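Ricin B-like lectin (Macrolepiota procera, PDB 4IYB) binds beta-D-galactose and is a fungal ricin B-like lectin of the beta-trefoil fold, probably acting in carbohydrate recognition. Local coordinates at residues 53-58 / 83-88. Sequence-based numbering, arbitrary orientation.
Sequences WTLRSA and FEWHIW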
ATOM      1  N   TRP A  53     -10.807  -3.358   4.154  1.00 16.06           N
ATOM      2  CA  TRP A  53     -10.324  -1.993   4.244  1.00 15.98           C
ATOM      3  C   TRP A  53     -10.312  -1.311   2.872  1.00 17.67           C
ATOM      4  O   TRP A  53      -9.815  -1.870   1.889  1.00 15.93           O
ATOM      5  CB  TRP A  53      -8.898  -1.978   4.811  1.00 16.13           C
ATOM      6  CG  TRP A  53      -8.777  -2.431   6.234  1.00 16.12           C
ATOM      7  CD1 TRP A  53      -8.392  -3.664   6.676  1.00 18.52           C
ATOM      8  CD2 TRP A  53      -9.064  -1.657   7.407  1.00 14.96           C
ATOM      9  NE1 TRP A  53      -8.383  -3.690   8.037  1.00 19.74           N
ATOM     10  CE2 TRP A  53      -8.791  -2.472   8.519  1.00 17.75           C
ATOM     11  CE3 TRP A  53      -9.550  -0.361   7.620  1.00 16.23           C
ATOM     12  CZ2 TRP A  53      -9.019  -2.056   9.827  1.00 22.03           C
ATOM     13  CZ3 TRP A  53      -9.739   0.062   8.933  1.00 17.23           C
ATOM     14  CH2 TRP A  53      -9.449  -0.771  10.013  1.00 18.81           C
ATOM     15  N   THR A  54     -10.699  -0.032   2.836  1.00 16.47           N
ATOM     16  CA  THR A  54     -10.388   0.817   1.699  1.00 15.24           C
ATOM     17  C   THR A  54      -9.418   1.907   2.138  1.00 14.99           C
ATOM     18  O   THR A  54      -9.424   2.311   3.297  1.00 16.29           O
ATOM     19  CB  THR A  54     -11.659   1.465   1.085  1.00 16.12           C
ATOM     20  OG1 THR A  54     -12.256   2.348   2.036  1.00 18.08           O
ATOM     21  CG2 THR A  54     -12.668   0.386   0.706  1.00 15.88           C
ATOM     22  N   LEU A  55      -8.574   2.335   1.200  1.00 15.68           N
ATOM     23  CA  LEU A  55      -7.463   3.255   1.490  1.00 16.16           C
ATOM     24  C   LEU A  55      -7.615   4.436   0.539  1.00 14.78           C
ATOM     25  O   LEU A  55      -7.416   4.301  -0.650  1.00 15.87           O
ATOM     26  CB  LEU A  55      -6.114   2.521   1.284  1.00 15.85           C
ATOM     27  CG  LEU A  55      -5.591   1.646   2.420  1.00 15.87           C
ATOM     28  CD1 LEU A  55      -6.578   0.561   2.807  1.00 17.26           C
ATOM     29  CD2 LEU A  55      -4.262   0.986   2.036  1.00 17.73           C
ATOM     30  N   ARG A  56      -7.928   5.613   1.091  1.00 16.78           N
ATOM     31  CA  ARG A  56      -8.235   6.794   0.289  1.00 15.46           C
ATOM     32  C   ARG A  56      -7.128   7.828   0.406  1.00 13.67           C
ATOM     33  O   ARG A  56      -6.683   8.134   1.493  1.00 16.91           O
ATOM     34  CB  ARG A  56      -9.575   7.408   0.729  1.00 16.81           C
ATOM     35  CG  ARG A  56     -10.205   8.290  -0.326  1.00 18.99           C
ATOM     36  CD  ARG A  56     -11.522   8.875   0.167  1.00 22.30           C
ATOM     37  NE  ARG A  56     -12.169   9.595  -0.919  1.00 28.32           N
ATOM     38  CZ  ARG A  56     -13.293  10.282  -0.788  1.00 35.98           C
ATOM     39  NH1 ARG A  56     -13.882  10.356   0.395  1.00 33.26           N
ATOM     40  NH2 ARG A  56     -13.783  10.938  -1.829  1.00 39.88           N
ATOM     41  N   SER A  57      -6.669   8.308  -0.736  1.00 16.27           N
ATOM     42  CA  SER A  57      -5.636   9.325  -0.773  1.00 15.20           C
ATOM     43  C   SER A  57      -6.098  10.593  -0.055  1.00 19.98           C
ATOM     44  O   SER A  57      -7.091  11.179  -0.453  1.00 17.75           O
ATOM     45  CB  SER A  57      -5.287   9.672  -2.197  1.00 17.06           C
ATOM     46  OG  SER A  57      -4.441  10.821  -2.218  1.00 18.59           O
ATOM     47  N   ALA A  58      -5.320  11.039   0.920  1.00 17.68           N
ATOM     48  CA  ALA A  58      -5.584  12.294   1.634  1.00 18.95           C
ATOM     49  C   ALA A  58      -5.462  13.514   0.740  1.00 23.52           C
ATOM     50  O   ALA A  58      -6.045  14.556   1.040  1.00 27.44           O
ATOM     51  CB  ALA A  58      -4.675  12.432   2.827  1.00 20.00           C
ATOM     52  N   PHE A  83     -11.787   0.485  -3.301  1.00 20.16           N
ATOM     53  CA  PHE A  83     -11.252  -0.845  -3.618  1.00 16.74           C
ATOM     54  C   PHE A  83     -10.901  -1.533  -2.305  1.00 15.22           C
ATOM     55  O   PHE A  83     -10.191  -0.994  -1.469  1.00 16.42           O
ATOM     56  CB  PHE A  83     -10.019  -0.727  -4.507  1.00 17.05           C
ATOM     57  CG  PHE A  83      -9.473  -2.048  -4.957  1.00 15.99           C
ATOM     58  CD1 PHE A  83      -8.615  -2.769  -4.140  1.00 16.78           C
ATOM     59  CD2 PHE A  83      -9.755  -2.540  -6.204  1.00 17.19           C
ATOM     60  CE1 PHE A  83      -8.143  -3.996  -4.550  1.00 16.49           C
ATOM     61  CE2 PHE A  83      -9.288  -3.750  -6.614  1.00 18.04           C
ATOM     62  CZ  PHE A  83      -8.450  -4.480  -5.791  1.00 16.48           C
ATOM     63  N   GLU A  84     -11.435  -2.740  -2.102  1.00 15.30           N
ATOM     64  CA  GLU A  84     -11.302  -3.456  -0.845  1.00 13.75           C
ATOM     65  C   GLU A  84     -10.021  -4.317  -0.783  1.00 13.45           C
ATOM     66  O   GLU A  84      -9.660  -5.014  -1.737  1.00 15.74           O
ATOM     67  CB  GLU A  84     -12.517  -4.358  -0.657  1.00 16.03           C
ATOM     68  CG  GLU A  84     -13.793  -3.569  -0.366  1.00 17.77           C
ATOM     69  CD  GLU A  84     -14.965  -4.427   0.089  1.00 20.15           C
ATOM     70  OE1 GLU A  84     -15.733  -3.986   0.994  1.00 23.58           O
ATOM     71  OE2 GLU A  84     -15.163  -5.492  -0.516  1.00 20.79           O
ATOM     72  N   TRP A  85      -9.358  -4.214   0.359  1.00 14.31           N
ATOM     73  CA  TRP A  85      -8.104  -4.902   0.676  1.00 13.75           C
ATOM     74  C   TRP A  85      -8.285  -5.659   1.976  1.00 14.47           C
ATOM     75  O   TRP A  85      -9.059  -5.249   2.862  1.00 14.97           O
ATOM     76  CB  TRP A  85      -6.981  -3.889   0.897  1.00 14.14           C
ATOM     77  CG  TRP A  85      -6.639  -3.081  -0.294  1.00 12.56           C
ATOM     78  CD1 TRP A  85      -7.003  -1.770  -0.558  1.00 13.07           C
ATOM     79  CD2 TRP A  85      -5.819  -3.491  -1.398  1.00 12.75           C
ATOM     80  NE1 TRP A  85      -6.440  -1.357  -1.749  1.00 13.14           N
ATOM     81  CE2 TRP A  85      -5.737  -2.396  -2.296  1.00 13.36           C
ATOM     82  CE3 TRP A  85      -5.168  -4.687  -1.731  1.00 14.66           C
ATOM     83  CZ2 TRP A  85      -5.020  -2.469  -3.490  1.00 12.60           C
ATOM     84  CZ3 TRP A  85      -4.461  -4.756  -2.916  1.00 13.07           C
ATOM     85  CH2 TRP A  85      -4.394  -3.654  -3.784  1.00 14.33           C
ATOM     86  N   HIS A  86      -7.532  -6.746   2.154  1.00 13.58           N
ATOM     87  CA  HIS A  86      -7.414  -7.406   3.452  1.00 13.78           C
ATOM     88  C   HIS A  86      -5.974  -7.317   3.949  1.00 16.35           C
ATOM     89  O   HIS A  86      -5.037  -7.362   3.149  1.00 15.90           O
ATOM     90  CB  HIS A  86      -7.787  -8.892   3.351  1.00 15.59           C
ATOM     91  CG  HIS A  86      -9.236  -9.137   3.131  1.00 17.41           C
ATOM     92  ND1 HIS A  86      -9.729 -10.346   2.670  1.00 18.82           N
ATOM     93  CD2 HIS A  86     -10.313  -8.341   3.324  1.00 17.14           C
ATOM     94  CE1 HIS A  86     -11.039 -10.255   2.533  1.00 19.37           C
ATOM     95  NE2 HIS A  86     -11.423  -9.073   2.974  1.00 18.01           N
ATOM     96  N   ILE A  87      -5.808  -7.163   5.254  1.00 16.10           N
ATOM     97  CA  ILE A  87      -4.483  -7.064   5.849  1.00 14.41           C
ATOM     98  C   ILE A  87      -4.284  -8.161   6.860  1.00 14.76           C
ATOM     99  O   ILE A  87      -5.201  -8.495   7.610  1.00 17.23           O
ATOM    100  CB  ILE A  87      -4.186  -5.668   6.453  1.00 17.51           C
ATOM    101  CG1 ILE A  87      -4.936  -5.440   7.755  1.00 24.76           C
ATOM    102  CG2 ILE A  87      -4.546  -4.588   5.433  1.00 20.57           C
ATOM    103  CD1 ILE A  87      -4.553  -4.140   8.460  1.00 24.90           C
ATOM    104  N   TRP A  88      -3.116  -8.770   6.798  1.00 12.80           N
ATOM    105  CA  TRP A  88      -2.701  -9.860   7.670  1.00 13.07           C
ATOM    106  C   TRP A  88      -1.359  -9.551   8.311  1.00 12.01           C
ATOM    107  O   TRP A  88      -0.414  -9.146   7.621  1.00 13.01           O
ATOM    108  CB  TRP A  88      -2.557 -11.156   6.867  1.00 13.59           C
ATOM    109  CG  TRP A  88      -3.866 -11.643   6.287  1.00 12.76           C
ATOM    110  CD1 TRP A  88      -4.423 -11.284   5.097  1.00 15.63           C
ATOM    111  CD2 TRP A  88      -4.769 -12.567   6.898  1.00 12.98           C
ATOM    112  NE1 TRP A  88      -5.629 -11.948   4.918  1.00 15.02           N
ATOM    113  CE2 TRP A  88      -5.853 -12.742   6.014  1.00 14.42           C
ATOM    114  CE3 TRP A  88      -4.737 -13.295   8.090  1.00 13.66           C
ATOM    115  CZ2 TRP A  88      -6.923 -13.616   6.297  1.00 13.58           C
ATOM    116  CZ3 TRP A  88      -5.815 -14.126   8.389  1.00 16.33           C
ATOM    117  CH2 TRP A  88      -6.912 -14.234   7.506  1.00 14.66           C
TER
HETATM  118  O   HOH W   1      -8.840   1.341  -1.532  1.00 15.79           O
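Trp53 O sits at the edge of the Trp85 ring, almost level with the indole, while Leu55 CD1 approaches CD1 of the same ring obliquely at 4.1 Å, the two side chains running at about a right angle. Phe83, two residues back in the same segment, lies over one face of Trp85, its CD1 3.4 Å above the outer part of the ring. The Trp53 indole, turned away from that of Trp85, has Trp85 O at its edge; its CD1 and NE1 meet Ile87, with CG1 3.9 Å from NE1. A chi1 of 74° tucks Ile87 CG1 between the N and C branches of its own backbone and brings both CG1 and CG2 within van der Waals distance of the five-membered ring, against which this apolar branched chain packs. The backbones join in a single antiparallel hydrogen-bonded pair: Trp53 N to Trp85 O is 2.9 Å and nearly straight at 165°, and Trp85 N returns to Trp53 O at 2.8 Å. In this beta-trefoil lectin the bridge ties 53-57, an outer strand of a four-stranded antiparallel sheet, to the lead-in of the hairpin 86-89/97-100. Beyond it the chains diverge, and a water accepts from Leu55 N (2.9 Å) and is hydrogen-bonded to Phe83 O (2.7 Å). Thr54 CG2 lies 3.6 Å from Phe83 O, the small branched side chain fitting a buried spot against Tyr63, whereas Glu84 OE1 forms a salt bridge with Lys51 NZ and a hydrogen bond with Thr49 OG1. Trp85 NE1 is satisfied by Leu64 O.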